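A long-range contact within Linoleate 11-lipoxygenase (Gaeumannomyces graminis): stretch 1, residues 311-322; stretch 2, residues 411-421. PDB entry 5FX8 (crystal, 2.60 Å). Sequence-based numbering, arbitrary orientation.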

# COMPACT_ATOMS: atom_id res chain seq x y z
N ARG A 311 -23.18 -12.30 -12.60
CA ARG A 311 -22.73 -13.66 -12.88
C ARG A 311 -21.80 -13.75 -14.07
O ARG A 311 -21.36 -14.84 -14.40
N HIS A 312 -21.47 -12.65 -14.69
CA HIS A 312 -20.50 -12.63 -15.77
C HIS A 312 -19.09 -12.87 -15.24
O HIS A 312 -18.67 -12.22 -14.28
N PRO A 313 -18.31 -13.76 -15.86
CA PRO A 313 -16.96 -14.07 -15.33
C PRO A 313 -16.01 -12.88 -15.29
O PRO A 313 -15.13 -12.80 -14.41
N VAL A 314 -16.15 -11.96 -16.22
CA VAL A 314 -15.30 -10.78 -16.21
C VAL A 314 -15.68 -9.85 -15.06
O VAL A 314 -14.82 -9.22 -14.44
N MET A 315 -16.98 -9.77 -14.73
CA MET A 315 -17.42 -9.00 -13.59
C MET A 315 -16.79 -9.50 -12.31
O MET A 315 -16.41 -8.71 -11.45
N GLY A 316 -16.69 -10.82 -12.16
CA GLY A 316 -16.09 -11.38 -10.97
C GLY A 316 -14.61 -11.10 -10.85
O GLY A 316 -14.11 -10.80 -9.76
N VAL A 317 -13.87 -11.17 -11.96
CA VAL A 317 -12.46 -10.82 -11.88
C VAL A 317 -12.26 -9.31 -11.63
O VAL A 317 -11.38 -8.90 -10.87
N LEU A 318 -13.09 -8.46 -12.24
CA LEU A 318 -12.96 -7.04 -11.99
C LEU A 318 -13.28 -6.71 -10.54
O LEU A 318 -12.56 -5.94 -9.90
N ASN A 319 -14.35 -7.30 -9.99
CA ASN A 319 -14.63 -7.12 -8.57
C ASN A 319 -13.46 -7.54 -7.73
O ASN A 319 -13.12 -6.87 -6.76
N ARG A 320 -12.86 -8.68 -8.05
CA ARG A 320 -11.70 -9.10 -7.27
C ARG A 320 -10.58 -8.07 -7.32
O ARG A 320 -9.99 -7.74 -6.30
N LEU A 321 -10.28 -7.54 -8.51
CA LEU A 321 -9.16 -6.61 -8.60
C LEU A 321 -9.48 -5.25 -7.96
O LEU A 321 -8.56 -4.54 -7.56
N MET A 322 -10.75 -4.87 -7.90
CA MET A 322 -11.18 -3.61 -7.31
C MET A 322 -11.63 -3.78 -5.87
O MET A 322 -12.42 -2.97 -5.37
N PHE A 411 -1.99 -15.14 -17.74
CA PHE A 411 -3.22 -15.52 -17.06
C PHE A 411 -4.44 -14.98 -17.78
O PHE A 411 -5.44 -15.68 -17.94
N MET A 412 -4.42 -13.71 -18.16
CA MET A 412 -5.63 -13.13 -18.71
C MET A 412 -5.96 -13.78 -20.04
O MET A 412 -7.13 -13.97 -20.36
N GLN A 413 -4.94 -14.12 -20.81
CA GLN A 413 -5.15 -14.81 -22.07
C GLN A 413 -5.80 -16.16 -21.83
O GLN A 413 -6.78 -16.52 -22.49
N ALA A 414 -5.31 -16.91 -20.85
CA ALA A 414 -5.96 -18.18 -20.59
C ALA A 414 -7.36 -18.00 -20.02
O ALA A 414 -8.24 -18.80 -20.30
N PHE A 415 -7.59 -16.93 -19.26
CA PHE A 415 -8.92 -16.70 -18.70
C PHE A 415 -9.93 -16.36 -19.78
O PHE A 415 -11.05 -16.86 -19.76
N VAL A 416 -9.53 -15.53 -20.75
CA VAL A 416 -10.43 -15.16 -21.83
C VAL A 416 -10.68 -16.35 -22.74
O VAL A 416 -11.83 -16.62 -23.10
N ASP A 417 -9.63 -17.10 -23.07
CA ASP A 417 -9.84 -18.31 -23.86
C ASP A 417 -10.73 -19.31 -23.13
O ASP A 417 -11.58 -19.94 -23.74
N SER A 418 -10.58 -19.43 -21.82
CA SER A 418 -11.44 -20.35 -21.09
C SER A 418 -12.90 -19.89 -21.11
O SER A 418 -13.82 -20.72 -21.18
N THR A 419 -13.13 -18.59 -21.05
CA THR A 419 -14.50 -18.10 -21.00
C THR A 419 -15.19 -18.16 -22.35
O THR A 419 -16.39 -18.44 -22.43
N TYR A 420 -14.47 -17.87 -23.42
CA TYR A 420 -15.04 -17.73 -24.74
C TYR A 420 -14.72 -18.88 -25.67
O TYR A 420 -15.29 -18.95 -26.76
N GLY A 421 -13.77 -19.74 -25.30
CA GLY A 421 -13.52 -21.02 -25.93
C GLY A 421 -13.01 -21.06 -27.35
O GLY A 421 -13.68 -21.66 -28.20

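Two helices that run in nearly opposite directions can be joined by very few side chains, provided that each takes a conformation that carries it into the gap between them. The pair in linoleate 11-lipoxygenase, helix 313-321 and helix 411-420, illustrates the principle. Their axes come no closer than 11.6 Å, at an angle of 151° between N-to-C directions, and no hydrogen bond crosses the contact. The nearest CA atoms, those of Pro 313 and Thr 419, are 7.4 Å apart, and most of the space between the helices is taken up by apolar side chains, with 346 Å² buried in all.

Phe 415 is the centre of the arrangement and has the largest area covered. Its CA-to-CB bond points toward the first helix, and the t rotamer (chi1 166°) extends the ring outward to reach the first turn of that helix. With chi2 at 65°, the ring offers one face to Val 317, whose CG2 lies 4.2 Å from the ring centroid and 28° off the normal, a CH-pi contact; the same CG2 is 3.8 Å from Phe 415 CZ. The ring edge meets backbone instead: Pro 313 O lies 3.5 Å from Phe 415 CZ, near the ring plane, and Val 314 N is also at the edge. That carbonyl oxygen still accepts the helical hydrogen bond from Val 317 N, so the aromatic edge packs against it without displacing the bond. Pro 313 CB, 4.0 Å from Phe 415 CZ, and Val 314 CG2, 4.1 Å from Phe 415 CE2, complete the surroundings of the ring.

Val 314 and Val 317 are both t, yet they serve different directions. The CA-to-CB bond of Val 314 points sideways, whereas that of Val 317 points toward the partner, and its two methyls divide their neighbours: CG2 sits over the Phe 415 face, while CG1 lies 4.2 Å from Met 412 CE. Met 412 shows what a flexible chain contributes. Its CA-to-CB bond points sideways, but an m, m, t conformation brings the terminal methyl back into the gap, where CE also lies 4.4 Å from Leu 321 CD1. Leu 321, itself directed toward the second helix with chi1 m and chi2 t, closes this end of the apolar row.

Polar side chains are found at the other end, with none of their hydrogen bonds crossing between the stretches. The CA-to-CB bond of Thr 419 points toward the first stretch, but its m rotamer lets OG1 donate to Phe 415 O of its own helix (3.0 Å); thus satisfied, the hydroxyl can rest 4.1 Å from Pro 313 CB. His 312, in the t rotamer, caps the first helix, its ND1 accepting from Val 314 N at 3.1 Å. Its CE1 lies 3.9 Å from Tyr 420 OH, which approaches the edge of the imidazole. The tyrosine, with chi1 m, starts sideways and gains its reach through the length of its ring; its hydroxyl and His 312 NE2 are both hydrogen-bonded elsewhere in the structure.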

# COMPACT_ATOMS: atom_id res chain seq x y z
CB ARG A 311 -23.93 -14.59 -13.09
CG ARG A 311 -24.86 -14.61 -11.90
CD ARG A 311 -25.99 -15.62 -12.04
NE ARG A 311 -27.07 -15.25 -12.96
CZ ARG A 311 -27.36 -15.91 -14.07
NH1 ARG A 311 -26.66 -16.97 -14.43
NH2 ARG A 311 -28.37 -15.51 -14.83
CB HIS A 312 -20.57 -11.30 -16.45
CG HIS A 312 -19.96 -11.29 -17.81
ND1 HIS A 312 -18.63 -11.54 -18.02
CD2 HIS A 312 -20.50 -11.06 -19.02
CE1 HIS A 312 -18.37 -11.46 -19.31
NE2 HIS A 312 -19.49 -11.18 -19.94
CB PRO A 313 -16.47 -15.16 -16.30
CG PRO A 313 -17.72 -15.77 -16.80
CD PRO A 313 -18.70 -14.68 -16.94
CB VAL A 314 -15.37 -10.07 -17.57
CG1 VAL A 314 -14.59 -8.82 -17.52
CG2 VAL A 314 -14.80 -10.95 -18.62
CB MET A 315 -18.94 -9.04 -13.46
CG MET A 315 -19.52 -8.04 -12.45
SD MET A 315 -19.29 -6.35 -13.02
CE MET A 315 -18.01 -5.74 -11.95
CB VAL A 317 -11.75 -11.34 -13.13
CG1 VAL A 317 -10.35 -10.82 -13.27
CG2 VAL A 317 -11.71 -12.82 -13.06
CB LEU A 318 -13.85 -6.24 -12.93
CG LEU A 318 -13.36 -6.09 -14.36
CD1 LEU A 318 -14.36 -5.29 -15.09
CD2 LEU A 318 -12.05 -5.42 -14.45
CB ASN A 319 -15.86 -7.91 -8.14
CG ASN A 319 -17.07 -7.21 -8.48
OD1 ASN A 319 -17.00 -6.03 -8.74
ND2 ASN A 319 -18.20 -7.90 -8.54
CB ARG A 320 -11.22 -10.45 -7.76
CG ARG A 320 -9.91 -10.84 -7.14
CD ARG A 320 -10.18 -11.40 -5.81
NE ARG A 320 -9.02 -12.01 -5.20
CZ ARG A 320 -9.00 -12.48 -3.96
NH1 ARG A 320 -10.08 -12.42 -3.21
NH2 ARG A 320 -7.91 -13.04 -3.50
CB LEU A 321 -8.75 -6.40 -10.05
CG LEU A 321 -8.20 -7.55 -10.88
CD1 LEU A 321 -8.28 -7.11 -12.28
CD2 LEU A 321 -6.80 -7.78 -10.51
CB MET A 322 -12.32 -3.02 -8.13
CG MET A 322 -11.98 -2.69 -9.53
SD MET A 322 -10.72 -1.47 -9.64
CE MET A 322 -9.60 -2.60 -10.33
CB PHE A 411 -3.24 -15.07 -15.61
CG PHE A 411 -4.55 -15.30 -14.95
CD1 PHE A 411 -5.55 -14.35 -15.00
CD2 PHE A 411 -4.79 -16.48 -14.29
CE1 PHE A 411 -6.74 -14.58 -14.43
CE2 PHE A 411 -5.98 -16.70 -13.69
CZ PHE A 411 -6.96 -15.75 -13.78
CB MET A 412 -5.50 -11.62 -18.87
CG MET A 412 -5.57 -10.85 -17.60
SD MET A 412 -7.05 -11.14 -16.61
CE MET A 412 -6.72 -10.01 -15.27
CB GLN A 413 -3.83 -14.98 -22.80
CG GLN A 413 -4.01 -15.51 -24.20
CD GLN A 413 -4.49 -14.46 -25.19
OE1 GLN A 413 -3.79 -13.49 -25.45
NE2 GLN A 413 -5.70 -14.65 -25.73
CB ALA A 414 -5.10 -19.04 -19.67
CB PHE A 415 -8.84 -15.58 -17.65
CG PHE A 415 -10.16 -15.03 -17.25
CD1 PHE A 415 -11.09 -15.80 -16.59
CD2 PHE A 415 -10.48 -13.72 -17.52
CE1 PHE A 415 -12.30 -15.31 -16.24
CE2 PHE A 415 -11.71 -13.21 -17.14
CZ PHE A 415 -12.61 -14.01 -16.51
CB VAL A 416 -9.86 -13.96 -22.62
CG1 VAL A 416 -10.68 -13.67 -23.85
CG2 VAL A 416 -9.87 -12.76 -21.75
CB ASP A 417 -8.51 -18.96 -24.23
CG ASP A 417 -7.69 -18.14 -25.23
OD1 ASP A 417 -8.23 -17.32 -26.01
OD2 ASP A 417 -6.46 -18.34 -25.22
CB SER A 418 -10.93 -20.51 -19.66
OG SER A 418 -11.94 -21.01 -18.79
CB THR A 419 -14.48 -16.67 -20.48
OG1 THR A 419 -13.97 -16.70 -19.16
CG2 THR A 419 -15.85 -16.04 -20.50
CB TYR A 420 -14.56 -16.43 -25.37
CG TYR A 420 -15.09 -15.22 -24.67
CD1 TYR A 420 -16.34 -14.74 -24.96
CD2 TYR A 420 -14.33 -14.56 -23.70
CE1 TYR A 420 -16.83 -13.64 -24.34
CE2 TYR A 420 -14.82 -13.46 -23.06
CZ TYR A 420 -16.08 -13.01 -23.39
OH TYR A 420 -16.61 -11.92 -22.78